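Local coordinates for exopolysaccharide biosynthesis protein (Pantoea stewartii subsp. stewartii DC283, PDB 6TGF), which modifies the glycan of the bacterial biofilm as an enzyme with a bacteriophage tailspike-like parallel beta-helix fold, probably by hydrolysing the exopolysaccharide, at the interface of chains A and B. Sequence-based numbering; all coordinates share one arbitrary frame. Chains: chain A/B, Exopolysaccharide biosynthesis protein.

The interface of chains A and B. Residues chain A 570-574, 587; chain B 598, 603-604, 619.
B:Glu603 pushes its carboxylate into the chain A loop 570-574, where backbone N-H groups and side chains of successive residues take hold of both oxygens. The glutamate leaves strand 602-610 of chain B and runs out nearly straight from CA to the carboxylate carbon CD (chi2 163°), which carries the acid head across to the loop. OE2 accepts a hydrogen bond from the backbone N of A:Gly572 at 2.9 Å through its syn lone pair, in a nearly straight bond. OE2 accepts another from the side-chain amide ND2 of A:Asn571 at 3.2 Å, but from above the carboxylate plane; the acceptor lies in the plane of the amide, and the two flat groups stand 77° apart. OE1 is met by the backbone N of A:Thr573 at 3.0 Å and by the hydroxyl OG1 of that residue, both from one face of the carboxylate. With OG1 turned to the side of both its backbone N and its carbonyl carbon (chi1 56°), the threonine can offer N-H and hydroxyl to one oxygen. Donors on both oxygens would limit rotation of the carboxylate about its last bond.

A second polar link joins the side chains of B:Lys598 and A:Thr587 tip to tip: the side-chain amine NZ donates to the hydroxyl OG1 at 3.1 Å. A:Thr587 OG1 is also hydrogen-bonded to A:Thr573 OG1 at 3.0 Å, connecting the lysine to the group that grips B:Glu603.

The deposited assembly is a trimer, as in phage tailspikes, and this patch probably helps to hold neighbouring subunits together in their C-terminal part.

Packing is carried by the base of B:Lys598, whose CB lies 3.5 Å from CG of A:Asn571, against the amide. At the other margin OD1 of A:Asp574 comes 3.6 Å from OE2 of B:Glu603, a meeting of two carboxylate oxygens rather than a hydrogen bond. Methyl CG2 of A:Thr587 rests 3.4 Å from the backbone O of B:Glu603.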
loop_
_atom_site.group_PDB
_atom_site.type_symbol
_atom_site.label_atom_id
_atom_site.label_comp_id
_atom_site.label_asym_id
_atom_site.label_seq_id
_atom_site.Cartn_x
_atom_site.Cartn_y
_atom_site.Cartn_z
ATOM N N ASN A 570 22.663 -48.379 -10.895
ATOM C CA ASN A 570 22.629 -49.398 -11.979
ATOM C C ASN A 570 21.407 -50.300 -11.772
ATOM O O ASN A 570 21.047 -50.550 -10.604
ATOM C CB ASN A 570 23.931 -50.202 -12.056
ATOM C CG ASN A 570 24.360 -50.785 -10.727
ATOM O OD1 ASN A 570 24.749 -50.053 -9.820
ATOM N ND2 ASN A 570 24.305 -52.101 -10.605
ATOM N N ASN A 571 20.801 -50.761 -12.871
ATOM C CA ASN A 571 19.573 -51.604 -12.885
ATOM C C ASN A 571 19.895 -53.011 -12.365
ATOM O O ASN A 571 21.088 -53.333 -12.211
ATOM C CB ASN A 571 18.962 -51.693 -14.287
ATOM C CG ASN A 571 18.224 -50.437 -14.693
ATOM O OD1 ASN A 571 18.756 -49.608 -15.428
ATOM N ND2 ASN A 571 16.999 -50.288 -14.217
ATOM N N GLY A 572 18.850 -53.807 -12.115
ATOM C CA GLY A 572 18.943 -55.224 -11.709
ATOM C C GLY A 572 18.962 -55.409 -10.200
ATOM O O GLY A 572 19.537 -56.417 -9.752
ATOM N N THR A 573 18.348 -54.496 -9.438
ATOM C CA THR A 573 18.215 -54.592 -7.957
ATOM C C THR A 573 17.137 -55.622 -7.596
ATOM O O THR A 573 17.163 -56.111 -6.451
ATOM C CB THR A 573 17.910 -53.234 -7.312
ATOM O OG1 THR A 573 16.729 -52.697 -7.910
ATOM C CG2 THR A 573 19.054 -52.253 -7.442
ATOM N N ASP A 574 16.229 -55.930 -8.529
ATOM C CA ASP A 574 15.159 -56.953 -8.360
ATOM C C ASP A 574 15.470 -58.180 -9.231
ATOM O O ASP A 574 14.576 -59.036 -9.375
ATOM C CB ASP A 574 13.777 -56.363 -8.662
ATOM C CG ASP A 574 13.614 -55.810 -10.069
ATOM O OD1 ASP A 574 14.645 -55.554 -10.725
ATOM O OD2 ASP A 574 12.454 -55.634 -10.495
ATOM N N THR A 587 17.700 -51.093 -3.676
ATOM C CA THR A 587 17.262 -49.694 -3.909
ATOM C C THR A 587 16.877 -49.092 -2.554
ATOM O O THR A 587 16.258 -49.813 -1.741
ATOM C CB THR A 587 16.120 -49.633 -4.931
ATOM O OG1 THR A 587 16.584 -50.247 -6.134
ATOM C CG2 THR A 587 15.657 -48.221 -5.215
ATOM N N LYS B 598 17.168 -45.364 -12.274
ATOM C CA LYS B 598 18.408 -46.090 -12.652
ATOM C C LYS B 598 18.917 -45.530 -13.986
ATOM O O LYS B 598 18.349 -44.523 -14.454
ATOM C CB LYS B 598 18.131 -47.595 -12.727
ATOM C CG LYS B 598 17.486 -48.198 -11.487
ATOM C CD LYS B 598 18.280 -47.977 -10.216
ATOM C CE LYS B 598 17.702 -48.707 -9.023
ATOM N NZ LYS B 598 18.556 -48.557 -7.822
ATOM N N GLU B 603 13.713 -48.497 -10.346
ATOM C CA GLU B 603 13.371 -49.715 -9.563
ATOM C C GLU B 603 13.005 -49.280 -8.142
ATOM O O GLU B 603 13.383 -48.157 -7.760
ATOM C CB GLU B 603 14.532 -50.711 -9.594
ATOM C CG GLU B 603 14.678 -51.406 -10.937
ATOM C CD GLU B 603 16.014 -52.083 -11.194
ATOM O OE1 GLU B 603 16.885 -52.044 -10.304
ATOM O OE2 GLU B 603 16.181 -52.646 -12.295
ATOM N N ALA B 604 12.281 -50.126 -7.406
ATOM C CA ALA B 604 11.738 -49.819 -6.063
ATOM C C ALA B 604 12.095 -50.932 -5.072
ATOM O O ALA B 604 12.636 -51.968 -5.499
ATOM C CB ALA B 604 10.246 -49.611 -6.150
ATOM N N TYR B 619 4.961 -50.961 -9.045
ATOM C CA TYR B 619 5.292 -49.702 -9.762
ATOM C C TYR B 619 5.279 -49.944 -11.276
ATOM O O TYR B 619 5.311 -51.112 -11.712
ATOM C CB TYR B 619 6.638 -49.148 -9.285
ATOM C CG TYR B 619 7.841 -49.962 -9.688
ATOM C CD1 TYR B 619 8.272 -51.029 -8.916
ATOM C CD2 TYR B 619 8.553 -49.666 -10.839
ATOM C CE1 TYR B 619 9.377 -51.783 -9.280
ATOM C CE2 TYR B 619 9.657 -50.410 -11.217
ATOM C CZ TYR B 619 10.074 -51.472 -10.434
ATOM O OH TYR B 619 11.162 -52.209 -10.801
#